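Local coordinates for uncharacterized protein (Bacteroides uniformis ATCC 8492, PDB 4Q68), which probably cleaves the amide bond between N-acetylmuramic acid and L-alanine of cell-wall peptides, as an amidase of the NlpC/P60 superfamily, at residues A[176-181]-A[189-194]; A[106-111]-A[232-237]; A[181-186]-A[227-232]; A[161-166]-A[218-223]. All blocks are in the same frame, centred on the assembly; numbering follows the deposited sequence.

Interaction 1 of 4, residues A[176-181]-A[189-194]; sequences IIAITT and AHMGIA. With NA (sodium ion), chain C.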
loop_
_atom_site.group_PDB
_atom_site.type_symbol
_atom_site.label_atom_id
_atom_site.label_comp_id
_atom_site.label_asym_id
_atom_site.label_seq_id
_atom_site.Cartn_x
_atom_site.Cartn_y
_atom_site.Cartn_z
ATOM N N ILE A 176 1.186 -6.901 5.057
ATOM C CA ILE A 176 1.196 -5.950 3.957
ATOM C C ILE A 176 2.627 -5.460 3.756
ATOM O O ILE A 176 3.289 -5.009 4.698
ATOM C CB ILE A 176 0.239 -4.788 4.269
ATOM C CG1 ILE A 176 -1.200 -5.299 4.342
ATOM C CG2 ILE A 176 0.379 -3.689 3.229
ATOM C CD1 ILE A 176 -2.156 -4.353 5.021
ATOM N N ILE A 177 3.089 -5.550 2.514
ATOM C CA ILE A 177 4.436 -5.177 2.142
ATOM C C ILE A 177 4.362 -3.906 1.304
ATOM O O ILE A 177 3.661 -3.869 0.297
ATOM C CB ILE A 177 5.091 -6.296 1.315
ATOM C CG1 ILE A 177 5.082 -7.644 2.065
ATOM C CG2 ILE A 177 6.496 -5.889 0.882
ATOM C CD1 ILE A 177 5.768 -7.632 3.423
ATOM N N ALA A 178 5.091 -2.877 1.719
ATOM C CA ALA A 178 5.241 -1.635 0.968
ATOM C C ALA A 178 6.698 -1.535 0.539
ATOM O O ALA A 178 7.597 -1.558 1.380
ATOM C CB ALA A 178 4.845 -0.438 1.824
ATOM N N ILE A 179 6.936 -1.475 -0.759
ATOM C CA ILE A 179 8.288 -1.481 -1.298
ATOM C C ILE A 179 8.799 -0.045 -1.391
ATOM O O ILE A 179 8.213 0.783 -2.072
ATOM C CB ILE A 179 8.336 -2.175 -2.664
ATOM C CG1 ILE A 179 7.899 -3.640 -2.509
ATOM C CG2 ILE A 179 9.731 -2.057 -3.257
ATOM C CD1 ILE A 179 7.903 -4.459 -3.778
ATOM N N THR A 180 9.881 0.235 -0.674
ATOM C CA THR A 180 10.466 1.553 -0.617
ATOM C C THR A 180 11.288 1.811 -1.886
ATOM O O THR A 180 11.765 0.878 -2.526
ATOM C CB THR A 180 11.320 1.716 0.660
ATOM O OG1 THR A 180 12.340 0.717 0.715
ATOM C CG2 THR A 180 10.467 1.550 1.898
ATOM N N THR A 181 11.428 3.082 -2.254
ATOM C CA THR A 181 12.022 3.459 -3.523
ATOM C C THR A 181 12.946 4.658 -3.412
ATOM O O THR A 181 12.699 5.578 -2.648
ATOM C CB THR A 181 10.937 3.738 -4.566
ATOM O OG1 THR A 181 11.586 4.109 -5.784
ATOM C CG2 THR A 181 9.976 4.847 -4.135
ATOM N N ALA A 189 6.872 2.593 -3.885
ATOM C CA ALA A 189 6.581 2.384 -5.305
ATOM C C ALA A 189 5.612 1.247 -5.600
ATOM O O ALA A 189 5.073 1.207 -6.691
ATOM C CB ALA A 189 7.860 2.122 -6.066
ATOM N N HIS A 190 5.415 0.298 -4.688
ATOM C CA HIS A 190 4.639 -0.912 -4.988
ATOM C C HIS A 190 4.216 -1.517 -3.658
ATOM O O HIS A 190 4.818 -1.229 -2.625
ATOM C CB HIS A 190 5.508 -1.894 -5.790
ATOM C CG HIS A 190 4.744 -2.960 -6.500
ATOM N ND1 HIS A 190 4.046 -2.715 -7.659
ATOM C CD2 HIS A 190 4.591 -4.271 -6.226
ATOM C CE1 HIS A 190 3.486 -3.839 -8.064
ATOM N NE2 HIS A 190 3.807 -4.795 -7.218
HETATM N N MSE A 191 3.167 -2.336 -3.696
HETATM C CA MSE A 191 2.670 -3.028 -2.509
HETATM C C MSE A 191 2.204 -4.426 -2.861
HETATM O O MSE A 191 1.910 -4.724 -4.021
HETATM C CB MSE A 191 1.457 -2.306 -1.920
HETATM C CG MSE A 191 1.651 -0.846 -1.656
HETATM SE SE MSE A 191 0.147 -0.086 -0.694
HETATM C CE MSE A 191 0.522 -0.747 1.068
ATOM N N GLY A 192 2.125 -5.281 -1.851
ATOM C CA GLY A 192 1.538 -6.583 -2.001
ATOM C C GLY A 192 1.343 -7.235 -0.640
ATOM O O GLY A 192 1.485 -6.597 0.394
ATOM N N ILE A 193 0.994 -8.520 -0.675
ATOM C CA ILE A 193 0.688 -9.310 0.511
ATOM C C ILE A 193 1.701 -10.455 0.622
ATOM O O ILE A 193 1.943 -11.175 -0.352
ATOM C CB ILE A 193 -0.755 -9.878 0.406
ATOM C CG1 ILE A 193 -1.779 -8.753 0.200
ATOM C CG2 ILE A 193 -1.101 -10.718 1.621
ATOM C CD1 ILE A 193 -1.856 -7.775 1.341
ATOM N N ALA A 194 2.296 -10.622 1.799
ATOM C CA ALA A 194 3.271 -11.676 2.028
ATOM C C ALA A 194 2.652 -13.069 1.979
ATOM O O ALA A 194 1.611 -13.309 2.578
ATOM C CB ALA A 194 3.920 -11.471 3.379
HETATM NA NA NA C . 12.363 8.060 -2.511
HETATM O O HOH W 1 12.193 10.370 -1.587
HETATM O O HOH W 2 14.731 8.447 -2.298
HETATM O O HOH W 3 12.468 7.783 -0.115
#
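Ile177 and Gly192 form a hydrogen-bonded antiparallel pair in the hairpin of strands 176-181 and 188-197. Ile177 N donates to Gly192 O at 2.9 Å, nearly straight at 174°. Gly192 N donates back to Ile177 O. The same Ile177 O also receives a CA-H...O contact from Met191 CA at 3.1 Å.

The tight part is the face that carries Ile176, Ala178, Met191 and Ile193. Met191 is a selenomethionine with two conformers. In the one described, its chain bends at chi3 (77°) and sets CE against Ile176 CG2, 3.7 Å away. Ile176 and Ile193 lie side by side and point the same way, with CG1 of the first 3.9 Å from CD1 of the second. Val45 of helix 41-53, Ile91 of helix 91-100 and Met7 of helix 2-12 pack against this face.

The end near Ala189 and His190 is looser and partly open to solvent. Ile179 N donates to His190 O at 2.8 Å, while Ala189 N donates to Ile179 O at 2.9 Å. Two residues thus face one, as in a classic beta bulge, and His190 N is buried without a partner. Ile179 CD1 runs beside His190, 4.0 Å from its CB. In the conformer described, the imidazole of His190 reaches His205, which is hydrogen-bonded to its NE2, and it touches Cys41. Beyond the bulge, Thr181 O binds the sodium ion.

The apolar face and the backbone bonds hold the strand, while His205 and the Trp230 ring probably help to fix the imidazole. This is consistent with the Cys-His-His arrangement of NlpC/P60 enzymes.

Interaction 2 of 4, residues A[106-111]-A[232-237]; sequences DVTGAM and GIRVLR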
loop_
_atom_site.group_PDB
_atom_site.type_symbol
_atom_site.label_atom_id
_atom_site.label_comp_id
_atom_site.label_asym_id
_atom_site.label_seq_id
_atom_site.Cartn_x
_atom_site.Cartn_y
_atom_site.Cartn_z
ATOM N N ASP A 106 2.826 -1.187 12.638
ATOM C CA ASP A 106 4.049 -0.965 11.881
ATOM C C ASP A 106 5.083 -1.974 12.381
ATOM O O ASP A 106 5.750 -1.778 13.395
ATOM C CB ASP A 106 4.486 0.487 12.030
ATOM C CG ASP A 106 5.654 0.846 11.144
ATOM O OD1 ASP A 106 6.360 -0.091 10.706
ATOM O OD2 ASP A 106 5.837 2.060 10.868
ATOM N N VAL A 107 5.183 -3.091 11.673
ATOM C CA VAL A 107 6.034 -4.199 12.095
ATOM C C VAL A 107 7.508 -3.857 11.927
ATOM O O VAL A 107 8.304 -4.091 12.841
ATOM C CB VAL A 107 5.679 -5.494 11.352
ATOM C CG1 VAL A 107 6.549 -6.638 11.794
ATOM C CG2 VAL A 107 4.214 -5.841 11.536
ATOM N N THR A 108 7.900 -3.311 10.776
ATOM C CA THR A 108 9.278 -2.855 10.625
ATOM C C THR A 108 9.643 -1.809 11.686
ATOM O O THR A 108 10.795 -1.759 12.118
ATOM C CB THR A 108 9.578 -2.340 9.190
ATOM O OG1 THR A 108 8.367 -1.942 8.539
ATOM C CG2 THR A 108 10.237 -3.411 8.357
ATOM N N GLY A 109 8.672 -1.006 12.128
ATOM C CA GLY A 109 8.891 -0.049 13.213
ATOM C C GLY A 109 9.466 -0.699 14.463
ATOM O O GLY A 109 10.272 -0.100 15.155
ATOM N N ALA A 110 9.030 -1.915 14.761
ATOM C CA ALA A 110 9.498 -2.658 15.924
ATOM C C ALA A 110 10.682 -3.556 15.631
ATOM O O ALA A 110 11.523 -3.759 16.499
ATOM C CB ALA A 110 8.362 -3.507 16.480
HETATM N N MSE A 111 10.767 -4.107 14.429
HETATM C CA MSE A 111 11.659 -5.229 14.170
HETATM C C MSE A 111 12.912 -4.904 13.367
HETATM O O MSE A 111 13.846 -5.697 13.374
HETATM C CB MSE A 111 10.892 -6.352 13.475
HETATM C CG MSE A 111 9.609 -6.739 14.181
HETATM SE SE MSE A 111 9.819 -7.088 16.101
HETATM C CE MSE A 111 10.653 -8.811 15.966
ATOM N N GLY A 232 14.014 -1.548 -0.444
ATOM C CA GLY A 232 13.680 -2.284 0.760
ATOM C C GLY A 232 12.190 -2.350 0.937
ATOM O O GLY A 232 11.439 -2.129 -0.022
ATOM N N ILE A 233 11.767 -2.691 2.157
ATOM C CA ILE A 233 10.342 -2.818 2.456
ATOM C C ILE A 233 10.004 -2.242 3.813
ATOM O O ILE A 233 10.812 -2.272 4.743
ATOM C CB ILE A 233 9.844 -4.300 2.385
ATOM C CG1 ILE A 233 10.579 -5.208 3.378
ATOM C CG2 ILE A 233 9.965 -4.819 0.958
ATOM C CD1 ILE A 233 10.057 -6.633 3.422
ATOM N N ARG A 234 8.771 -1.762 3.916
ATOM C CA ARG A 234 8.069 -1.605 5.172
ATOM C C ARG A 234 7.068 -2.757 5.269
ATOM O O ARG A 234 6.500 -3.181 4.263
ATOM C CB ARG A 234 7.359 -0.246 5.264
ATOM C CG ARG A 234 8.325 0.928 5.211
ATOM C CD ARG A 234 7.664 2.275 5.333
ATOM N NE ARG A 234 7.106 2.469 6.669
ATOM C CZ ARG A 234 6.503 3.576 7.091
ATOM N NH1 ARG A 234 6.313 4.596 6.279
ATOM N NH2 ARG A 234 6.073 3.669 8.335
ATOM N N VAL A 235 6.885 -3.267 6.480
ATOM C CA VAL A 235 6.007 -4.392 6.753
ATOM C C VAL A 235 4.947 -3.924 7.742
ATOM O O VAL A 235 5.276 -3.449 8.838
ATOM C CB VAL A 235 6.795 -5.580 7.348
ATOM C CG1 VAL A 235 5.867 -6.737 7.661
ATOM C CG2 VAL A 235 7.903 -6.010 6.401
ATOM N N LEU A 236 3.689 -4.023 7.319
ATOM C CA LEU A 236 2.544 -3.603 8.119
ATOM C C LEU A 236 1.662 -4.815 8.371
ATOM O O LEU A 236 1.663 -5.776 7.597
ATOM C CB LEU A 236 1.712 -2.529 7.412
ATOM C CG LEU A 236 2.415 -1.246 6.960
ATOM C CD1 LEU A 236 3.300 -0.661 8.046
ATOM C CD2 LEU A 236 3.196 -1.438 5.664
ATOM N N ARG A 237 0.879 -4.776 9.443
ATOM C CA ARG A 237 0.037 -5.908 9.809
ATOM C C ARG A 237 -1.324 -5.409 10.254
ATOM O O ARG A 237 -1.432 -4.514 11.093
ATOM C CB ARG A 237 0.715 -6.706 10.915
ATOM C CG ARG A 237 0.008 -8.003 11.320
ATOM C CD ARG A 237 0.855 -8.834 12.261
ATOM N NE ARG A 237 2.081 -9.240 11.590
ATOM C CZ ARG A 237 3.260 -9.443 12.166
ATOM N NH1 ARG A 237 3.432 -9.334 13.481
ATOM N NH2 ARG A 237 4.295 -9.764 11.394
HETATM O O HOH W 4 7.892 0.649 8.709
#
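The ends of Asp106 and Arg234 meet at a slant, OD2 against NH2, with the carboxylate and guanidinium planes 39° apart. Arg234 NH2 donates to Asp106 OD2 at 3.0 Å in a salt bridge. The acceptor lies in the guanidinium plane but is met on its syn side, 35° out of the carboxylate plane. The Arg234 chain bends at chi3 to bring its tip there.

The other carboxylate oxygen looks into the helix. Asp106 is the N-cap of helix 107-111, and its OD1 accepts from Gly109 N at 2.9 Å, from above the carboxylate plane. Water 4 donates to this OD1, accepts from Arg234 NE and is hydrogen-bonded to Thr108 OG1, so water and salt bridge share the guanidinium edge.

Thr108 turns its hydroxyl to the strand. Its OG1 accepts from Val235 N at 2.9 Å, almost straight at 173°. Val235 O accepts from both Val107 N and Thr108 N. The helix start thus prolongs the pairing of strand 104-106 with strand 230-238.

The Val107 side chain slants across those of Val235 and Arg237. Its CB sits 3.9 Å from Val235 CG1, and its CG2 lies over the centre of one face of the Arg237 guanidinium, 3.8 Å above the plane. Asp175 holds Arg237 NE in a salt bridge.

Asp106 thus serves the helix N-terminus and Arg234. The arginine charge and the partial positive charge of the helix start would probably favour its charged form.

Interaction 3 of 4, residues A[181-186]-A[227-232]; sequences TNTPGL and NNKWTG. With NA (sodium ion), chain C.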
loop_
_atom_site.group_PDB
_atom_site.type_symbol
_atom_site.label_atom_id
_atom_site.label_comp_id
_atom_site.label_asym_id
_atom_site.label_seq_id
_atom_site.Cartn_x
_atom_site.Cartn_y
_atom_site.Cartn_z
ATOM N N THR A 181 11.428 3.082 -2.254
ATOM C CA THR A 181 12.022 3.459 -3.523
ATOM C C THR A 181 12.946 4.658 -3.412
ATOM O O THR A 181 12.699 5.578 -2.648
ATOM C CB THR A 181 10.937 3.738 -4.566
ATOM O OG1 THR A 181 11.586 4.109 -5.784
ATOM C CG2 THR A 181 9.976 4.847 -4.135
ATOM N N ASN A 182 13.989 4.656 -4.240
ATOM C CA ASN A 182 14.889 5.797 -4.341
ATOM C C ASN A 182 14.442 6.856 -5.354
ATOM O O ASN A 182 15.150 7.821 -5.573
ATOM C CB ASN A 182 16.346 5.367 -4.565
ATOM C CG ASN A 182 16.566 4.663 -5.872
ATOM O OD1 ASN A 182 15.812 4.827 -6.824
ATOM N ND2 ASN A 182 17.630 3.879 -5.933
ATOM N N THR A 183 13.252 6.723 -5.926
ATOM C CA THR A 183 12.711 7.785 -6.757
ATOM C C THR A 183 12.653 9.066 -5.930
ATOM O O THR A 183 12.074 9.073 -4.849
ATOM C CB THR A 183 11.322 7.401 -7.263
ATOM O OG1 THR A 183 11.467 6.336 -8.207
ATOM C CG2 THR A 183 10.599 8.576 -7.897
ATOM N N PRO A 184 13.232 10.168 -6.434
ATOM C CA PRO A 184 13.193 11.409 -5.657
ATOM C C PRO A 184 11.766 11.857 -5.378
ATOM O O PRO A 184 10.923 11.918 -6.275
ATOM C CB PRO A 184 13.935 12.394 -6.554
ATOM C CG PRO A 184 14.912 11.536 -7.280
ATOM C CD PRO A 184 14.161 10.277 -7.580
ATOM N N GLY A 185 11.515 12.198 -4.120
ATOM C CA GLY A 185 10.232 12.710 -3.690
ATOM C C GLY A 185 9.163 11.656 -3.456
ATOM O O GLY A 185 8.028 12.031 -3.132
ATOM N N LEU A 186 9.488 10.375 -3.595
ATOM C CA LEU A 186 8.501 9.320 -3.433
ATOM C C LEU A 186 9.014 8.308 -2.438
ATOM O O LEU A 186 10.148 7.874 -2.525
ATOM C CB LEU A 186 8.231 8.649 -4.781
ATOM C CG LEU A 186 7.129 7.600 -4.790
ATOM C CD1 LEU A 186 5.771 8.171 -4.396
ATOM C CD2 LEU A 186 7.077 6.940 -6.154
ATOM N N ASN A 227 15.100 -4.649 -9.281
ATOM C CA ASN A 227 14.776 -3.254 -9.555
ATOM C C ASN A 227 15.712 -2.370 -8.766
ATOM O O ASN A 227 15.636 -2.304 -7.548
ATOM C CB ASN A 227 13.317 -2.934 -9.226
ATOM C CG ASN A 227 12.902 -1.568 -9.737
ATOM O OD1 ASN A 227 13.704 -0.636 -9.786
ATOM N ND2 ASN A 227 11.645 -1.446 -10.137
ATOM N N ASN A 228 16.596 -1.673 -9.473
ATOM C CA ASN A 228 17.600 -0.847 -8.818
ATOM C C ASN A 228 17.004 0.310 -8.029
ATOM O O ASN A 228 17.672 0.883 -7.162
ATOM C CB ASN A 228 18.651 -0.337 -9.819
ATOM C CG ASN A 228 18.042 0.262 -11.079
ATOM O OD1 ASN A 228 16.880 0.666 -11.101
ATOM N ND2 ASN A 228 18.835 0.317 -12.143
ATOM N N LYS A 229 15.748 0.654 -8.316
ATOM C CA LYS A 229 15.093 1.722 -7.567
ATOM C C LYS A 229 14.449 1.247 -6.282
ATOM O O LYS A 229 14.164 2.053 -5.413
ATOM C CB LYS A 229 14.035 2.393 -8.410
ATOM C CG LYS A 229 14.638 3.118 -9.582
ATOM C CD LYS A 229 13.600 3.895 -10.338
ATOM C CE LYS A 229 14.200 4.500 -11.594
ATOM N NZ LYS A 229 13.202 5.307 -12.304
ATOM N N TRP A 230 14.200 -0.052 -6.159
ATOM C CA TRP A 230 13.535 -0.592 -4.985
ATOM C C TRP A 230 14.566 -0.848 -3.914
ATOM O O TRP A 230 15.467 -1.633 -4.096
ATOM C CB TRP A 230 12.768 -1.850 -5.364
ATOM C CG TRP A 230 11.577 -1.583 -6.206
ATOM C CD1 TRP A 230 11.116 -0.368 -6.627
ATOM C CD2 TRP A 230 10.658 -2.548 -6.698
ATOM N NE1 TRP A 230 9.961 -0.522 -7.337
ATOM C CE2 TRP A 230 9.653 -1.853 -7.395
ATOM C CE3 TRP A 230 10.577 -3.931 -6.612
ATOM C CZ2 TRP A 230 8.590 -2.503 -8.009
ATOM C CZ3 TRP A 230 9.515 -4.564 -7.213
ATOM C CH2 TRP A 230 8.539 -3.857 -7.902
ATOM N N THR A 231 14.442 -0.165 -2.791
ATOM C CA THR A 231 15.495 -0.154 -1.796
ATOM C C THR A 231 15.248 -1.089 -0.621
ATOM O O THR A 231 16.172 -1.364 0.141
ATOM C CB THR A 231 15.688 1.263 -1.256
ATOM O OG1 THR A 231 14.428 1.730 -0.791
ATOM C CG2 THR A 231 16.227 2.188 -2.332
ATOM N N GLY A 232 14.014 -1.548 -0.444
ATOM C CA GLY A 232 13.680 -2.284 0.760
ATOM C C GLY A 232 12.190 -2.350 0.937
ATOM O O GLY A 232 11.439 -2.129 -0.022
HETATM NA NA NA C . 12.363 8.060 -2.511
HETATM O O HOH W 5 14.199 4.306 -0.135
HETATM O O HOH W 6 12.666 7.438 -10.465
HETATM O O HOH W 1 12.193 10.370 -1.587
HETATM O O HOH W 2 14.731 8.447 -2.298
HETATM O O HOH W 3 12.468 7.783 -0.115
#
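Asn182 and Lys229 join the two loops through the backbone. Asn182 N donates to Lys229 O at 2.9 Å, in the carbonyl plane. Thr181 CA adds a CA-H...O contact to the same oxygen at 3.2 Å. Thr181 and Trp230 form a non-hydrogen-bonded antiparallel pair just before the strands part.

Side-chain contacts are lighter. Asn182 CG stands between its backbone N and carbonyl carbon (chi1 64°), which turns the amide back over the other loop. OD1 comes to 3.4 Å from Lys229 CB, the two side chains crossing at about a right angle. ND2 makes a weak bond to Asn228 O. Thr231 CG2 packs on Asn182 CB at 3.9 Å.

Two turns within the loops shape these groups. Thr181 OG1 accepts from Thr183 N in an ST turn, and Asn227 OD1 accepts from Lys229 N in an Asx turn. Water 6 links Thr183 OG1 with Lys229 NZ, from which it accepts at 2.9 Å.

All protein ligands of the sodium ion come from segment 181-186. Thr183 O at 2.6 Å and Leu186 O at 2.2 Å join Thr181 O around it. Waters 1, 2 and 3 bring its oxygen ligands to six. A type II turn from Thr183 to Leu186 curls the loop round it.

The sodium ion draws three carbonyl oxygens of 181-186 together, and the backbone bond from Asn182 N to Lys229 O ties that loop to the turn at 227-230.

Interaction 4 of 4, residues A[161-166]-A[218-223]; sequences AKLPAD and VPLSQM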
loop_
_atom_site.group_PDB
_atom_site.type_symbol
_atom_site.label_atom_id
_atom_site.label_comp_id
_atom_site.label_asym_id
_atom_site.label_seq_id
_atom_site.Cartn_x
_atom_site.Cartn_y
_atom_site.Cartn_z
ATOM N N ALA A 161 18.974 -5.882 0.915
ATOM C CA ALA A 161 20.024 -6.885 1.121
ATOM C C ALA A 161 19.824 -7.708 2.387
ATOM O O ALA A 161 20.407 -8.779 2.502
ATOM C CB ALA A 161 21.393 -6.244 1.115
ATOM N N LYS A 162 18.992 -7.216 3.305
ATOM C CA LYS A 162 18.738 -7.883 4.572
ATOM C C LYS A 162 17.486 -8.749 4.536
ATOM O O LYS A 162 17.106 -9.309 5.564
ATOM C CB LYS A 162 18.677 -6.855 5.699
ATOM C CG LYS A 162 19.982 -6.094 5.851
ATOM C CD LYS A 162 19.993 -5.198 7.066
ATOM C CE LYS A 162 21.276 -4.389 7.150
ATOM N NZ LYS A 162 21.354 -3.631 8.419
ATOM N N LEU A 163 16.861 -8.891 3.358
ATOM C CA LEU A 163 15.711 -9.781 3.202
ATOM C C LEU A 163 16.120 -11.083 2.523
ATOM O O LEU A 163 16.433 -11.071 1.337
ATOM C CB LEU A 163 14.607 -9.129 2.372
ATOM C CG LEU A 163 13.367 -10.032 2.250
ATOM C CD1 LEU A 163 12.663 -10.240 3.590
ATOM C CD2 LEU A 163 12.390 -9.458 1.258
ATOM N N PRO A 164 16.106 -12.210 3.254
ATOM C CA PRO A 164 16.403 -13.476 2.603
ATOM C C PRO A 164 15.273 -13.966 1.701
ATOM O O PRO A 164 14.113 -13.580 1.855
ATOM C CB PRO A 164 16.562 -14.439 3.787
ATOM C CG PRO A 164 16.821 -13.565 4.975
ATOM C CD PRO A 164 15.990 -12.369 4.711
ATOM N N ALA A 165 15.610 -14.877 0.805
ATOM C CA ALA A 165 14.602 -15.545 -0.008
ATOM C C ALA A 165 13.536 -16.232 0.840
ATOM O O ALA A 165 12.361 -16.208 0.485
ATOM C CB ALA A 165 15.265 -16.546 -0.943
ATOM N N ASP A 166 13.963 -16.825 1.955
ATOM C CA ASP A 166 13.060 -17.529 2.860
ATOM C C ASP A 166 12.486 -16.607 3.947
ATOM O O ASP A 166 11.939 -17.069 4.959
ATOM C CB ASP A 166 13.756 -18.755 3.470
ATOM C CG ASP A 166 13.993 -19.869 2.454
ATOM O OD1 ASP A 166 13.619 -19.763 1.258
ATOM O OD2 ASP A 166 14.555 -20.892 2.880
ATOM N N VAL A 218 9.335 -15.360 -8.431
ATOM C CA VAL A 218 10.568 -15.309 -7.683
ATOM C C VAL A 218 10.259 -14.784 -6.288
ATOM O O VAL A 218 9.231 -14.128 -6.063
ATOM C CB VAL A 218 11.634 -14.436 -8.397
ATOM C CG1 VAL A 218 11.907 -14.991 -9.782
ATOM C CG2 VAL A 218 11.214 -12.958 -8.479
ATOM N N PRO A 219 11.138 -15.050 -5.320
ATOM C CA PRO A 219 10.910 -14.518 -3.989
ATOM C C PRO A 219 10.921 -12.995 -3.964
ATOM O O PRO A 219 11.518 -12.336 -4.826
ATOM C CB PRO A 219 12.073 -15.103 -3.179
ATOM C CG PRO A 219 12.497 -16.318 -3.945
ATOM C CD PRO A 219 12.312 -15.931 -5.364
ATOM N N LEU A 220 10.277 -12.443 -2.952
ATOM C CA LEU A 220 10.295 -11.003 -2.740
ATOM C C LEU A 220 11.731 -10.450 -2.751
ATOM O O LEU A 220 11.984 -9.392 -3.331
ATOM C CB LEU A 220 9.571 -10.671 -1.434
ATOM C CG LEU A 220 9.518 -9.207 -1.010
ATOM C CD1 LEU A 220 8.913 -8.308 -2.049
ATOM C CD2 LEU A 220 8.774 -9.093 0.318
ATOM N N SER A 221 12.668 -11.167 -2.137
ATOM C CA SER A 221 14.061 -10.745 -2.137
ATOM C C SER A 221 14.572 -10.515 -3.558
ATOM O O SER A 221 15.326 -9.573 -3.809
ATOM C CB SER A 221 14.932 -11.788 -1.444
ATOM O OG SER A 221 14.750 -13.059 -2.040
ATOM N N GLN A 222 14.215 -11.410 -4.482
ATOM C CA GLN A 222 14.647 -11.301 -5.878
ATOM C C GLN A 222 13.936 -10.151 -6.586
ATOM O O GLN A 222 14.533 -9.450 -7.399
ATOM C CB GLN A 222 14.396 -12.614 -6.630
ATOM C CG GLN A 222 14.999 -12.661 -8.027
ATOM C CD GLN A 222 16.493 -12.671 -8.019
ATOM O OE1 GLN A 222 17.145 -11.902 -8.751
ATOM N NE2 GLN A 222 17.063 -13.532 -7.206
HETATM N N MSE A 223 12.645 -9.982 -6.316
HETATM C CA MSE A 223 11.915 -8.841 -6.875
HETATM C C MSE A 223 12.635 -7.549 -6.534
HETATM O O MSE A 223 12.800 -6.662 -7.385
HETATM C CB MSE A 223 10.502 -8.770 -6.307
HETATM C CG MSE A 223 9.590 -9.914 -6.715
HETATM SE SE MSE A 223 7.828 -9.759 -5.904
HETATM C CE MSE A 223 7.293 -8.037 -6.652
HETATM O O HOH W 7 11.890 -13.040 -0.060
#
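Ser221 lies over the flat peptide groups that join Leu163, Pro164 and Ala165; no aromatic ring or side-chain amide joins the contact. Its CB sits over one face of the Pro164-Ala165 peptide, 3.8 Å from Pro164 C. The same methylene meets the Leu163-Pro164 peptide at its oxygen, with CB 3.2 Å from Leu163 O and tilted about 44° out of that peptide's plane. Pro219 has a puckered ring. Its CB and CG corner is turned to Ala165, with CG 4.1 Å from Ala165 CB and CB 3.8 Å from Ala165 O.

Ser221 OG stands between its own backbone N and carbonyl carbon (chi1 55°). That torsion swings the hydroxyl over Ala165, where OG is 3.2 Å from Ala165 CA. Its approach to Ala165 N has too poor an angle for a hydrogen bond.

The contact sets the loop after strand 158-159 against the first turn of helix 220-225, the short helix before the long strand 230-238. Pro219 occupies the N-cap position, and Met223 N donates to Pro219 O. Water 7 accepts a hydrogen bond from Ser221 N at 2.9 Å, in the first turn of the helix. It also donates to Pro164 O, one of several acceptors around it, and so bridges loop and helix. Leu201 of strand 200-207 has backbone hydrogen bonds with both Ala165 and Leu220.

On the inner side Leu163 and Leu220 cross at about a right angle. Leu163 CD2 comes against Leu220 CG at 3.7 Å and nearly as close to Leu220 CD2. Leu201 and Ile171 also pack on Leu163, which is buried.

Interactions 1 and 2 share a sheet, since strands 176-181 and 230-238 are neighbours; their centres are about 10 Å apart. Ala178 O lies 2.8 Å from Arg234 N across that seam. Interaction 3 continues interaction 1 past Thr181 to the sodium loop. Interaction 4 covers the sheet from the side of Ile177 and Ile233: Leu220 CD2 is 4.0 Å from Ile177 CG2. The probable active site lies at interaction 1, where His190 approaches Cys41, His205 and the Trp230 ring of interaction 3. The Met191 side chain there is about 7 Å from the bound N-acetylglucosamine. Interactions 2 and 3 share Gly232 and strand 230-238, although their centres are about 17 Å apart.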